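MutT/nudix family protein (Streptococcus pneumoniae, PDB 4HFQ) hydrolyses UDP-linked precursors of peptidoglycan biosynthesis as a Nudix-family UDP-X diphosphatase. Local coordinates at residues A94-F99 / E116-K121; K112-E115 / K121-V124. One frame throughout, in Å; residues are numbered along the deposited sequence.

Interaction 1: A94-F99 / E116-K121; sequences ALPGGF and EETGFK
The backbone N of Gly97 donates to Glu117 OE1 at 2.9 Å, with an N-H...O angle of 154°. OE1 is met on its syn side, the donor lying 21° out of the carboxylate plane. The carboxylate faces both the N and the O of Gly97, for Glu117 OE2 stands 2.6 Å from Gly97 O. Glu162 and a bound sulfate also lie close to the Glu117 carboxylate. Glu117 reaches this far because its chain is extended beyond CG, chi2 being 169°. The CA of Pro96, one residue earlier, lies 3.3 Å from Glu117 OE1. Next to this polar pairing is a small apolar one: Pro96 CG rests 3.9 Å from Thr118 CG2, the two side chains crossing at about a right angle. The hydroxyl of Thr118 serves the helix end instead. Thr118 OG1 accepts from Phe120 N at 3.1 Å, forming an ST turn, and is also hydrogen-bonded to Ile114 O. Gly119, with positive phi, breaks the helix there. Gly98 opens the Nudix box and Gly119 lies near its end; Gly97 comes just before it. Glutamates of this box commonly bind metal in relatives. The contact is buried: strand 93-99, paired with strands 69-78 and 81-87, meets the C-terminal turn of helix 106-118, while Ile163 and Leu166 of strand 163-170 touch Glu117 and Thr118.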
loop_
_atom_site.group_PDB
_atom_site.type_symbol
_atom_site.label_atom_id
_atom_site.label_comp_id
_atom_site.label_asym_id
_atom_site.label_seq_id
_atom_site.Cartn_x
_atom_site.Cartn_y
_atom_site.Cartn_z
ATOM N N ALA A 94 7.364 -8.572 -18.258
ATOM C CA ALA A 94 7.462 -8.216 -16.825
ATOM C C ALA A 94 7.982 -9.388 -16.024
ATOM O O ALA A 94 8.023 -10.521 -16.502
ATOM C CB ALA A 94 6.107 -7.773 -16.274
ATOM N N LEU A 95 8.352 -9.124 -14.766
ATOM C CA LEU A 95 8.681 -10.216 -13.844
ATOM C C LEU A 95 7.402 -11.008 -13.579
ATOM O O LEU A 95 6.309 -10.407 -13.526
ATOM C CB LEU A 95 9.192 -9.674 -12.501
ATOM C CG LEU A 95 10.420 -8.766 -12.508
ATOM C CD1 LEU A 95 10.650 -8.175 -11.127
ATOM C CD2 LEU A 95 11.657 -9.554 -12.917
ATOM N N PRO A 96 7.497 -12.342 -13.411
ATOM C CA PRO A 96 6.306 -13.114 -13.047
ATOM C C PRO A 96 5.679 -12.564 -11.764
ATOM O O PRO A 96 6.381 -12.064 -10.894
ATOM C CB PRO A 96 6.848 -14.534 -12.818
ATOM C CG PRO A 96 8.098 -14.584 -13.651
ATOM C CD PRO A 96 8.690 -13.201 -13.536
ATOM N N GLY A 97 4.359 -12.649 -11.680
ATOM C CA GLY A 97 3.623 -12.197 -10.490
ATOM C C GLY A 97 2.258 -11.668 -10.852
ATOM O O GLY A 97 1.665 -12.051 -11.874
ATOM N N GLY A 98 1.745 -10.786 -10.006
ATOM C CA GLY A 98 0.381 -10.284 -10.159
ATOM C C GLY A 98 -0.131 -9.826 -8.814
ATOM O O GLY A 98 0.601 -9.737 -7.859
ATOM N N PHE A 99 -1.413 -9.510 -8.742
ATOM C CA PHE A 99 -1.956 -9.048 -7.475
ATOM C C PHE A 99 -1.941 -10.176 -6.443
ATOM O O PHE A 99 -1.999 -11.369 -6.785
ATOM C CB PHE A 99 -3.341 -8.381 -7.657
ATOM C CG PHE A 99 -4.454 -9.340 -7.936
ATOM C CD1 PHE A 99 -5.139 -9.946 -6.888
ATOM C CD2 PHE A 99 -4.853 -9.617 -9.246
ATOM C CE1 PHE A 99 -6.181 -10.829 -7.135
ATOM C CE2 PHE A 99 -5.899 -10.511 -9.500
ATOM C CZ PHE A 99 -6.555 -11.123 -8.439
ATOM N N GLU A 116 1.725 -20.971 -11.843
ATOM C CA GLU A 116 0.665 -20.765 -12.826
ATOM C C GLU A 116 1.179 -20.151 -14.114
ATOM O O GLU A 116 0.732 -20.516 -15.205
ATOM C CB GLU A 116 -0.460 -19.902 -12.237
ATOM C CG GLU A 116 -1.260 -20.612 -11.158
ATOM C CD GLU A 116 -2.256 -19.716 -10.437
ATOM O OE1 GLU A 116 -2.150 -18.475 -10.499
ATOM O OE2 GLU A 116 -3.158 -20.280 -9.794
ATOM N N GLU A 117 2.131 -19.236 -14.001
ATOM C CA GLU A 117 2.635 -18.494 -15.142
ATOM C C GLU A 117 3.817 -19.190 -15.814
ATOM O O GLU A 117 3.868 -19.261 -17.048
ATOM C CB GLU A 117 3.053 -17.085 -14.699
ATOM C CG GLU A 117 1.860 -16.216 -14.340
ATOM C CD GLU A 117 2.231 -14.931 -13.649
ATOM O OE1 GLU A 117 3.381 -14.462 -13.763
ATOM O OE2 GLU A 117 1.314 -14.390 -12.974
ATOM N N THR A 118 4.767 -19.686 -15.024
ATOM C CA THR A 118 6.013 -20.209 -15.598
ATOM C C THR A 118 6.019 -21.723 -15.777
ATOM O O THR A 118 6.846 -22.239 -16.548
ATOM C CB THR A 118 7.248 -19.861 -14.767
ATOM O OG1 THR A 118 7.254 -20.647 -13.576
ATOM C CG2 THR A 118 7.300 -18.366 -14.402
ATOM N N GLY A 119 5.153 -22.427 -15.053
ATOM C CA GLY A 119 5.102 -23.890 -15.092
ATOM C C GLY A 119 6.045 -24.537 -14.095
ATOM O O GLY A 119 6.193 -25.766 -14.094
ATOM N N PHE A 120 6.693 -23.730 -13.257
ATOM C CA PHE A 120 7.678 -24.246 -12.307
ATOM C C PHE A 120 7.300 -24.103 -10.841
ATOM O O PHE A 120 6.728 -23.086 -10.421
ATOM C CB PHE A 120 9.014 -23.555 -12.512
ATOM C CG PHE A 120 9.730 -23.987 -13.758
ATOM C CD1 PHE A 120 9.445 -23.394 -14.977
ATOM C CD2 PHE A 120 10.691 -24.990 -13.704
ATOM C CE1 PHE A 120 10.098 -23.796 -16.132
ATOM C CE2 PHE A 120 11.354 -25.397 -14.860
ATOM C CZ PHE A 120 11.057 -24.794 -16.069
ATOM N N LYS A 121 7.628 -25.131 -10.065
ATOM C CA LYS A 121 7.679 -25.013 -8.609
ATOM C C LYS A 121 8.857 -24.105 -8.303
ATOM O O LYS A 121 9.757 -23.950 -9.133
ATOM C CB LYS A 121 7.911 -26.377 -7.964
ATOM C CG LYS A 121 6.905 -27.450 -8.360
ATOM C CD LYS A 121 5.590 -27.321 -7.618
ATOM C CE LYS A 121 4.942 -28.690 -7.501
ATOM N NZ LYS A 121 3.506 -28.588 -7.131
#

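Interaction 2: K112-E115 / K121-V124; sequences KEIE and KAKV. With PEG (di(hydroxyethyl)ether), chain I; SO4 (sulfate ion), chain H.
Glu115 presents its flat carboxylate to Lys121, whose CD sits above it almost evenly between the oxygens, 3.6 Å from Glu115 OE2 and 3.7 Å from Glu115 OE1. A bend at chi2 (-79°) folds the lysine back along the glutamate, and the two chains run side by side in the same direction. Their ends form a salt bridge, Lys121 NZ to Glu115 OE2 at 3.3 Å, long enough that its hydrogen bond is weak. A bound di(hydroxyethyl)ether, like the sulfate nearby probably a crystallisation component, accepts through its O4 from Ala122 N at 3.1 Å with an angle of 160°; its fit beside Glu115 is doubtful. Nearer the backbone, the packing is apolar: the methyl of Ala122 meets two branches of Ile114, with Ala122 CB 3.9 Å from Ile114 CD1 and 4.0 Å from Ile114 CG2. Lys112 NZ, salt-bridged to Glu116, also makes a weak hydrogen bond to the sulfate, which Tyr104 binds. The contact packs the Nudix helix, 106-118, on the start of the strand that directly follows it, 120-132; Cys150 and Leu152 of strand 143-153 and Ala74 of strand 69-78 extend the packing around Ile114.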
loop_
_atom_site.group_PDB
_atom_site.type_symbol
_atom_site.label_atom_id
_atom_site.label_comp_id
_atom_site.label_asym_id
_atom_site.label_seq_id
_atom_site.Cartn_x
_atom_site.Cartn_y
_atom_site.Cartn_z
ATOM N N LYS A 112 2.462 -19.385 -5.965
ATOM C CA LYS A 112 1.300 -19.768 -6.760
ATOM C C LYS A 112 1.392 -19.137 -8.149
ATOM O O LYS A 112 1.233 -19.828 -9.173
ATOM C CB LYS A 112 0.005 -19.357 -6.041
ATOM C CG LYS A 112 -1.275 -19.627 -6.826
ATOM C CD LYS A 112 -2.491 -19.260 -5.982
ATOM C CE LYS A 112 -3.801 -19.642 -6.652
ATOM N NZ LYS A 112 -4.128 -18.674 -7.721
ATOM N N GLU A 113 1.702 -17.849 -8.205
ATOM C CA GLU A 113 1.772 -17.146 -9.481
ATOM C C GLU A 113 2.950 -17.610 -10.321
ATOM O O GLU A 113 2.799 -17.786 -11.532
ATOM C CB GLU A 113 1.704 -15.636 -9.281
ATOM C CG GLU A 113 0.372 -15.333 -8.613
ATOM C CD GLU A 113 0.146 -13.898 -8.231
ATOM O OE1 GLU A 113 0.949 -13.042 -8.614
ATOM O OE2 GLU A 113 -0.860 -13.634 -7.540
ATOM N N ILE A 114 4.094 -17.882 -9.702
ATOM C CA ILE A 114 5.212 -18.483 -10.450
ATOM C C ILE A 114 4.772 -19.808 -11.101
ATOM O O ILE A 114 5.023 -20.043 -12.292
ATOM C CB ILE A 114 6.425 -18.735 -9.560
ATOM C CG1 ILE A 114 7.078 -17.413 -9.131
ATOM C CG2 ILE A 114 7.456 -19.609 -10.303
ATOM C CD1 ILE A 114 8.031 -17.605 -7.968
ATOM N N GLU A 115 4.102 -20.673 -10.350
ATOM C CA GLU A 115 3.738 -21.979 -10.919
ATOM C C GLU A 115 2.729 -21.814 -12.051
ATOM O O GLU A 115 2.861 -22.445 -13.110
ATOM C CB GLU A 115 3.198 -22.935 -9.852
ATOM C CG GLU A 115 3.040 -24.370 -10.365
ATOM C CD GLU A 115 2.775 -25.383 -9.265
ATOM O OE1 GLU A 115 2.694 -24.996 -8.091
ATOM O OE2 GLU A 115 2.628 -26.583 -9.574
ATOM N N LYS A 121 7.628 -25.131 -10.065
ATOM C CA LYS A 121 7.679 -25.013 -8.609
ATOM C C LYS A 121 8.857 -24.105 -8.303
ATOM O O LYS A 121 9.757 -23.950 -9.133
ATOM C CB LYS A 121 7.911 -26.377 -7.964
ATOM C CG LYS A 121 6.905 -27.450 -8.360
ATOM C CD LYS A 121 5.590 -27.321 -7.618
ATOM C CE LYS A 121 4.942 -28.690 -7.501
ATOM N NZ LYS A 121 3.506 -28.588 -7.131
ATOM N N ALA A 122 8.851 -23.478 -7.131
ATOM C CA ALA A 122 9.912 -22.544 -6.789
ATOM C C ALA A 122 10.113 -22.450 -5.288
ATOM O O ALA A 122 9.331 -22.997 -4.518
ATOM C CB ALA A 122 9.593 -21.153 -7.350
ATOM N N LYS A 123 11.174 -21.748 -4.900
ATOM C CA LYS A 123 11.521 -21.456 -3.521
ATOM C C LYS A 123 11.640 -19.936 -3.431
ATOM O O LYS A 123 12.182 -19.320 -4.348
ATOM C CB LYS A 123 12.872 -22.102 -3.190
ATOM C CG LYS A 123 13.540 -21.609 -1.919
ATOM C CD LYS A 123 14.916 -22.235 -1.741
ATOM C CE LYS A 123 15.747 -21.452 -0.735
ATOM N NZ LYS A 123 15.025 -21.212 0.544
ATOM N N VAL A 124 11.115 -19.346 -2.355
ATOM C CA VAL A 124 11.391 -17.940 -2.024
ATOM C C VAL A 124 12.655 -17.893 -1.189
ATOM O O VAL A 124 12.730 -18.505 -0.123
ATOM C CB VAL A 124 10.233 -17.269 -1.249
ATOM C CG1 VAL A 124 10.640 -15.872 -0.776
ATOM C CG2 VAL A 124 8.980 -17.244 -2.115
HETATM C C1 PEG I . 0.162 -23.134 -5.528
HETATM O O1 PEG I . 0.049 -23.179 -6.959
HETATM C C2 PEG I . 1.618 -22.927 -5.117
HETATM O O2 PEG I . 2.494 -23.742 -5.894
HETATM C C3 PEG I . 3.824 -23.225 -5.978
HETATM C C4 PEG I . 4.837 -24.279 -5.548
HETATM O O4 PEG I . 6.164 -23.746 -5.665
HETATM S S SO4 H . -7.728 -19.742 -6.177
HETATM O O1 SO4 H . -9.095 -19.229 -6.409
HETATM O O2 SO4 H . -7.096 -20.062 -7.486
HETATM O O3 SO4 H . -6.949 -18.690 -5.492
HETATM O O4 SO4 H . -7.789 -20.970 -5.366
#

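How the interactions relate
The two contacts lie 7 Å apart, centre to centre, on the same side of the chain's centre and share helix 106-118, strand 120-132 and residue Lys121. Along the chain the order is 94-99, 112-115, 116-121 and 121-124: the helix end reaches back to strand 93-99, and the turn before it packs on strand 120-132. Glu113, a helix residue of interaction 2, comes close to interaction 1, its OE1 2.8 Å from Gly98 N. Interaction 1 is the buried end and interaction 2 the partly exposed flank of a strand-loop-helix-strand unit that contains the Nudix loop-helix-loop motif, consistent with a framework that holds its glutamates in place against the mixed sheet.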